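Local coordinates for chitin oligosaccharide binding protein NagB2 from Paenibacillus sp., a protein that probably binds chitin oligosaccharides outside the cell as the solute-binding component of a bacterial uptake system, in two crystal structures: PDB 7EHO (chain A, 1.79 Å), residues Thr33-Asn38 and Asp69-Thr74; PDB 7EHQ (chain B, 1.70 Å), residues Thr33-Asn38 and Asp69-Thr74. Structure 2 is superposed on structure 1 by the backbone atoms of these residues (RMSD 0.24 Å); each is numbered along its deposited sequence.

Structure 1 (7EHO); sequences TLRHIN and DGVEDT.
Arg35 and Asp69 pair in register where parallel strands 30-36 and 64-70, the two strands of a beta-alpha-beta unit around helix 44-60, run out toward helix 73-86. Following Arg35 outward, CB stands on the face of the sheet that Asp69 shares. Bends at chi2 and chi3 then carry Arg35 CD to 3.2 Å from Asp69 O and 3.5 Å from CG2 of Val71, and bring NE and CZ alongside the carboxylate. Arg35 NH1 closes a salt bridge to Asp69 OD2 at 3.1 Å, the two flat groups turned 73° against each other, while NH2 reaches Glu84. On the other face Gly70 CA sits over the His36 ring, 3.6 Å from its centroid, and ring atom ND1 accepts Asn38 N. Beyond the strand ends, Ile37 CD1 lies 3.9 Å from Asp73 CB. Asp73 CG is anti to the backbone N (chi1 178°), which lays its carboxylate beside Ile37, CG 3.8 Å from CD1. A water takes the N-H of Asp73 and bridges it to Ile37 O.

Structure 2 (7EHQ); sequences TLRHIN and DGVEDT. With NAG (2-acetamido-2-deoxy-beta-D-glucopyranose), chain C; NAG (2-acetamido-2-deoxy-beta-D-glucopyranose), chain D.
Arg35 lies beside Asp69 on one face of the sheet, its chain bent at chi2 and chi3. Arg35 CD lies 3.5 Å from Asp69 O and 3.6 Å from CG2 of Val71. The last torsion, chi4 70°, turns the guanidinium so that Arg35 NE donates to Asp69 OD2 at 2.9 Å in a salt bridge, from above the carboxylate plane; the flat groups are 78° apart. NH2 adds a weak bond to that OD2 and also salt-bridges Glu84; NH1 meets Asn76. On the other face Gly70 CA sits over the His36 ring, 3.6 Å from its centroid, and ND1 accepts Asn38 N. Following Asp73 outward, CB lies 4.1 Å from Ile37 CD1; CG, between backbone N and carbonyl carbon (chi1 53°), comes 3.5 Å from methyl C8 of NAG (chain C), with OD1 beside it. Asp73 OD2 accepts O6 of NAG (chain D) at 2.7 Å and salt-bridges Arg40, placing Asp73 in the sugar-binding site. A water takes the N-H of Asp73 and bridges it to Ile37 O.

Comparison
The sharpest change is between Asp73(A) and Asp73(B). Chi1 is 178° in Asp73(A) and 53° in Asp73(B), and the CG atoms stand 3.0 Å apart after superposition, so the places of CG, OD1 and OD2 of Asp73(A) are left. The pivot hardly matters to the neighbour: CB of Asp73(A) lies 3.9 Å from Ile37(A) CD1 and CB of Asp73(B) 4.1 Å from Ile37(B) CD1, and Ile37(A) and Ile37(B) keep their place. What the turned carboxylate meets is sugar. Two NAG units, each a piece of a larger molecule, are modelled in structure 2 alone; NAG (chain D) donates through O6 to Asp73(B) OD2, and NAG (chain C) touches Asp73(B) and Thr74(B). The turn is consistent with the carboxylate swinging to take up the sugar hydroxyl, though two crystals may differ in other ways. The water between Asp73(A) N and Ile37(A) O has the same place as that between Asp73(B) N and Ile37(B) O.

The second change is at the tip of Arg35(A) and Arg35(B): chi4 is -169° against 70°, and the place of NH2 of Arg35(A) is left. The guanidinium thus rotates about its own stem, yet the salt bridge to Asp69(A) or Asp69(B) persists, and CD still rests on Val71(A) and Val71(B).

Structure 1 (7EHO)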
loop_
_atom_site.group_PDB
_atom_site.type_symbol
_atom_site.label_atom_id
_atom_site.label_comp_id
_atom_site.label_asym_id
_atom_site.label_seq_id
_atom_site.Cartn_x
_atom_site.Cartn_y
_atom_site.Cartn_z
ATOM N N THR A 33 -17.793 -3.986 22.920
ATOM C CA THR A 33 -18.320 -3.516 21.649
ATOM C C THR A 33 -17.200 -3.533 20.612
ATOM O O THR A 33 -16.086 -3.084 20.887
ATOM C CB THR A 33 -18.896 -2.112 21.793
ATOM O OG1 THR A 33 -20.047 -2.164 22.651
ATOM C CG2 THR A 33 -19.299 -1.563 20.429
ATOM N N LEU A 34 -17.493 -4.052 19.428
ATOM C CA LEU A 34 -16.503 -4.133 18.354
ATOM C C LEU A 34 -17.031 -3.286 17.195
ATOM O O LEU A 34 -17.909 -3.769 16.459
ATOM C CB LEU A 34 -16.262 -5.596 17.968
ATOM C CG LEU A 34 -15.015 -6.005 17.174
ATOM C CD1 LEU A 34 -14.948 -7.550 17.115
ATOM C CD2 LEU A 34 -15.012 -5.404 15.764
ATOM N N ARG A 35 -16.489 -2.036 17.061
ATOM C CA ARG A 35 -16.959 -1.064 16.056
ATOM C C ARG A 35 -16.316 -1.614 14.764
ATOM O O ARG A 35 -15.084 -1.690 14.713
ATOM C CB ARG A 35 -16.343 0.341 16.104
ATOM C CG ARG A 35 -17.077 1.098 14.975
ATOM C CD ARG A 35 -18.571 1.376 15.301
ATOM N NE ARG A 35 -18.302 2.345 16.354
ATOM C CZ ARG A 35 -18.753 3.083 17.353
ATOM N NH1 ARG A 35 -19.020 2.542 18.506
ATOM N NH2 ARG A 35 -18.444 4.369 17.310
ATOM N N HIS A 36 -17.056 -1.985 13.715
ATOM C CA HIS A 36 -16.438 -2.401 12.438
ATOM C C HIS A 36 -17.103 -1.672 11.269
ATOM O O HIS A 36 -18.179 -1.108 11.406
ATOM C CB HIS A 36 -16.506 -3.929 12.245
ATOM C CG HIS A 36 -17.890 -4.437 11.993
ATOM N ND1 HIS A 36 -18.461 -4.458 10.741
ATOM C CD2 HIS A 36 -18.834 -4.907 12.845
ATOM C CE1 HIS A 36 -19.687 -4.938 10.825
ATOM N NE2 HIS A 36 -19.944 -5.204 12.093
ATOM N N ILE A 37 -16.476 -1.701 10.098
ATOM C CA ILE A 37 -16.973 -0.944 8.953
ATOM C C ILE A 37 -17.446 -1.855 7.814
ATOM O O ILE A 37 -17.607 -1.393 6.675
ATOM C CB ILE A 37 -15.924 0.068 8.462
ATOM C CG1 ILE A 37 -14.656 -0.645 7.990
ATOM C CG2 ILE A 37 -15.579 1.055 9.576
ATOM C CD1 ILE A 37 -13.701 0.241 7.147
ATOM N N ASN A 38 -17.668 -3.143 8.088
ATOM C CA ASN A 38 -18.047 -4.103 7.056
ATOM C C ASN A 38 -19.571 -4.185 6.936
ATOM O O ASN A 38 -20.193 -5.194 7.254
ATOM C CB ASN A 38 -17.457 -5.477 7.386
ATOM C CG ASN A 38 -15.996 -5.419 7.738
ATOM O OD1 ASN A 38 -15.182 -4.865 6.990
ATOM N ND2 ASN A 38 -15.642 -5.978 8.903
ATOM N N ASP A 69 -20.765 -3.826 16.098
ATOM C CA ASP A 69 -21.382 -2.520 15.831
ATOM C C ASP A 69 -20.892 -2.050 14.462
ATOM O O ASP A 69 -19.860 -1.387 14.360
ATOM C CB ASP A 69 -21.036 -1.524 16.934
ATOM C CG ASP A 69 -21.759 -0.194 16.761
ATOM O OD1 ASP A 69 -22.753 -0.156 16.003
ATOM O OD2 ASP A 69 -21.317 0.796 17.376
ATOM N N GLY A 70 -21.620 -2.410 13.410
ATOM C CA GLY A 70 -21.211 -2.029 12.065
ATOM C C GLY A 70 -21.688 -0.625 11.728
ATOM O O GLY A 70 -22.879 -0.320 11.840
ATOM N N VAL A 71 -20.750 0.229 11.296
ATOM C CA VAL A 71 -21.002 1.633 10.960
ATOM C C VAL A 71 -20.254 1.955 9.664
ATOM O O VAL A 71 -19.148 1.457 9.442
ATOM C CB VAL A 71 -20.535 2.558 12.111
ATOM C CG1 VAL A 71 -20.552 4.031 11.713
ATOM C CG2 VAL A 71 -21.377 2.336 13.379
ATOM N N GLU A 72 -20.842 2.784 8.802
ATOM C CA GLU A 72 -20.159 3.167 7.570
ATOM C C GLU A 72 -18.796 3.771 7.883
ATOM O O GLU A 72 -18.646 4.511 8.856
ATOM C CB GLU A 72 -21.000 4.179 6.789
ATOM C CG GLU A 72 -22.247 3.625 6.145
ATOM C CD GLU A 72 -21.982 2.988 4.800
ATOM O OE1 GLU A 72 -20.860 3.154 4.276
ATOM O OE2 GLU A 72 -22.908 2.352 4.253
ATOM N N ASP A 73 -17.807 3.466 7.034
ATOM C CA ASP A 73 -16.423 3.864 7.269
ATOM C C ASP A 73 -16.282 5.353 7.567
ATOM O O ASP A 73 -15.686 5.737 8.582
ATOM C CB ASP A 73 -15.587 3.470 6.051
ATOM C CG ASP A 73 -14.142 3.880 6.172
ATOM O OD1 ASP A 73 -13.650 4.035 7.307
ATOM O OD2 ASP A 73 -13.485 4.025 5.118
ATOM N N THR A 74 -16.822 6.212 6.697
ATOM C CA THR A 74 -16.597 7.646 6.878
ATOM C C THR A 74 -17.387 8.203 8.048
ATOM O O THR A 74 -16.904 9.112 8.726
ATOM C CB THR A 74 -16.933 8.407 5.605
ATOM O OG1 THR A 74 -18.344 8.352 5.387
ATOM C CG2 THR A 74 -16.202 7.790 4.440
HETATM O O HOH W 1 -17.660 1.088 5.437
#

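Structure 2 (7EHQ)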
loop_
_atom_site.group_PDB
_atom_site.type_symbol
_atom_site.label_atom_id
_atom_site.label_comp_id
_atom_site.label_asym_id
_atom_site.label_seq_id
_atom_site.Cartn_x
_atom_site.Cartn_y
_atom_site.Cartn_z
ATOM N N THR B 33 -17.884 -4.121 23.058
ATOM C CA THR B 33 -18.373 -3.604 21.799
ATOM C C THR B 33 -17.258 -3.669 20.765
ATOM O O THR B 33 -16.130 -3.248 21.042
ATOM C CB THR B 33 -18.849 -2.163 21.982
ATOM O OG1 THR B 33 -19.968 -2.171 22.858
ATOM C CG2 THR B 33 -19.240 -1.584 20.637
ATOM N N LEU B 34 -17.562 -4.222 19.591
ATOM C CA LEU B 34 -16.592 -4.349 18.501
ATOM C C LEU B 34 -17.090 -3.493 17.348
ATOM O O LEU B 34 -18.007 -3.904 16.623
ATOM C CB LEU B 34 -16.434 -5.804 18.048
ATOM C CG LEU B 34 -15.159 -6.251 17.307
ATOM C CD1 LEU B 34 -15.188 -7.795 17.157
ATOM C CD2 LEU B 34 -14.967 -5.585 15.951
ATOM N N ARG B 35 -16.460 -2.324 17.165
ATOM C CA ARG B 35 -16.813 -1.401 16.088
ATOM C C ARG B 35 -16.121 -1.824 14.800
ATOM O O ARG B 35 -14.890 -1.916 14.761
ATOM C CB ARG B 35 -16.380 0.012 16.459
ATOM C CG ARG B 35 -16.458 1.023 15.309
ATOM C CD ARG B 35 -17.909 1.467 15.013
ATOM N NE ARG B 35 -18.666 1.752 16.227
ATOM C CZ ARG B 35 -18.453 2.799 17.014
ATOM N NH1 ARG B 35 -17.514 3.686 16.706
ATOM N NH2 ARG B 35 -19.197 2.965 18.117
ATOM N N HIS B 36 -16.890 -2.045 13.741
ATOM C CA HIS B 36 -16.316 -2.387 12.446
ATOM C C HIS B 36 -17.011 -1.584 11.363
ATOM O O HIS B 36 -18.049 -0.969 11.590
ATOM C CB HIS B 36 -16.411 -3.903 12.163
ATOM C CG HIS B 36 -17.814 -4.384 11.952
ATOM N ND1 HIS B 36 -18.463 -4.269 10.743
ATOM C CD2 HIS B 36 -18.712 -4.919 12.811
ATOM C CE1 HIS B 36 -19.693 -4.740 10.859
ATOM N NE2 HIS B 36 -19.873 -5.137 12.105
ATOM N N ILE B 37 -16.432 -1.607 10.162
ATOM C CA ILE B 37 -16.978 -0.866 9.029
ATOM C C ILE B 37 -17.360 -1.801 7.882
ATOM O O ILE B 37 -17.451 -1.373 6.751
ATOM C CB ILE B 37 -16.002 0.236 8.563
ATOM C CG1 ILE B 37 -14.630 -0.362 8.191
ATOM C CG2 ILE B 37 -15.842 1.269 9.667
ATOM C CD1 ILE B 37 -13.726 0.641 7.367
ATOM N N ASN B 38 -17.614 -3.073 8.185
ATOM C CA ASN B 38 -17.925 -4.070 7.155
ATOM C C ASN B 38 -19.437 -4.180 6.963
ATOM O O ASN B 38 -20.016 -5.235 7.137
ATOM C CB ASN B 38 -17.337 -5.419 7.524
ATOM C CG ASN B 38 -15.819 -5.352 7.664
ATOM O OD1 ASN B 38 -15.158 -4.642 6.900
ATOM N ND2 ASN B 38 -15.286 -6.050 8.632
ATOM N N ASP B 69 -20.859 -3.697 16.194
ATOM C CA ASP B 69 -21.483 -2.414 15.868
ATOM C C ASP B 69 -20.926 -1.967 14.520
ATOM O O ASP B 69 -19.847 -1.356 14.448
ATOM C CB ASP B 69 -21.208 -1.380 16.951
ATOM C CG ASP B 69 -21.886 -0.058 16.673
ATOM O OD1 ASP B 69 -23.025 -0.044 16.161
ATOM O OD2 ASP B 69 -21.301 0.976 16.993
ATOM N N GLY B 70 -21.658 -2.271 13.451
ATOM C CA GLY B 70 -21.227 -1.911 12.112
ATOM C C GLY B 70 -21.670 -0.513 11.730
ATOM O O GLY B 70 -22.847 -0.161 11.868
ATOM N N VAL B 71 -20.720 0.275 11.228
ATOM C CA VAL B 71 -20.927 1.689 10.935
ATOM C C VAL B 71 -20.282 1.992 9.581
ATOM O O VAL B 71 -19.239 1.419 9.250
ATOM C CB VAL B 71 -20.302 2.537 12.073
ATOM C CG1 VAL B 71 -20.218 4.005 11.711
ATOM C CG2 VAL B 71 -21.029 2.280 13.436
ATOM N N GLU B 72 -20.889 2.900 8.803
ATOM C CA GLU B 72 -20.308 3.313 7.529
ATOM C C GLU B 72 -18.893 3.862 7.721
ATOM O O GLU B 72 -18.578 4.502 8.734
ATOM C CB GLU B 72 -21.184 4.364 6.845
ATOM C CG GLU B 72 -21.881 3.858 5.585
ATOM C CD GLU B 72 -20.921 3.706 4.411
ATOM O OE1 GLU B 72 -20.620 4.731 3.733
ATOM O OE2 GLU B 72 -20.456 2.562 4.175
ATOM N N ASP B 73 -18.038 3.621 6.717
ATOM C CA ASP B 73 -16.619 4.005 6.833
ATOM C C ASP B 73 -16.433 5.482 7.189
ATOM O O ASP B 73 -15.721 5.830 8.163
ATOM C CB ASP B 73 -15.848 3.651 5.547
ATOM C CG ASP B 73 -16.457 4.202 4.264
ATOM O OD1 ASP B 73 -17.393 5.025 4.270
ATOM O OD2 ASP B 73 -15.995 3.746 3.176
ATOM N N THR B 74 -17.032 6.390 6.405
ATOM C CA THR B 74 -16.801 7.791 6.707
ATOM C C THR B 74 -17.360 8.129 8.086
ATOM O O THR B 74 -16.726 8.848 8.852
ATOM C CB THR B 74 -17.423 8.694 5.630
ATOM O OG1 THR B 74 -18.820 8.427 5.535
ATOM C CG2 THR B 74 -16.730 8.473 4.262
HETATM C C1 NAG C . -9.836 3.893 3.093
HETATM C C2 NAG C . -10.065 5.280 3.670
HETATM C C3 NAG C . -9.118 6.290 3.033
HETATM C C4 NAG C . -7.673 5.811 3.216
HETATM C C5 NAG C . -7.529 4.418 2.617
HETATM C C6 NAG C . -6.143 3.831 2.781
HETATM C C7 NAG C . -12.257 5.950 4.501
HETATM C C8 NAG C . -13.674 6.356 4.151
HETATM N N2 NAG C . -11.458 5.671 3.471
HETATM O O3 NAG C . -9.258 7.556 3.685
HETATM O O4 NAG C . -6.813 6.681 2.496
HETATM O O5 NAG C . -8.438 3.525 3.269
HETATM O O6 NAG C . -5.804 3.691 4.148
HETATM O O7 NAG C . -11.878 5.838 5.668
HETATM C C1 NAG D . -11.800 -0.841 4.114
HETATM C C2 NAG D . -10.278 -0.671 4.067
HETATM C C3 NAG D . -9.943 0.793 4.310
HETATM C C4 NAG D . -10.726 1.696 3.347
HETATM C C5 NAG D . -12.217 1.311 3.369
HETATM C C6 NAG D . -13.042 2.042 2.347
HETATM C C7 NAG D . -8.768 -2.493 4.662
HETATM C C8 NAG D . -8.090 -3.241 5.777
HETATM N N2 NAG D . -9.587 -1.513 5.030
HETATM O O1 NAG D . -12.207 -2.154 4.040
HETATM O O3 NAG D . -8.551 0.977 4.134
HETATM O O4 NAG D . -10.678 3.030 3.830
HETATM O O5 NAG D . -12.380 -0.066 3.069
HETATM O O6 NAG D . -14.400 1.670 2.531
HETATM O O7 NAG D . -8.569 -2.765 3.471
HETATM O O HOH W 2 -18.074 1.203 5.006
#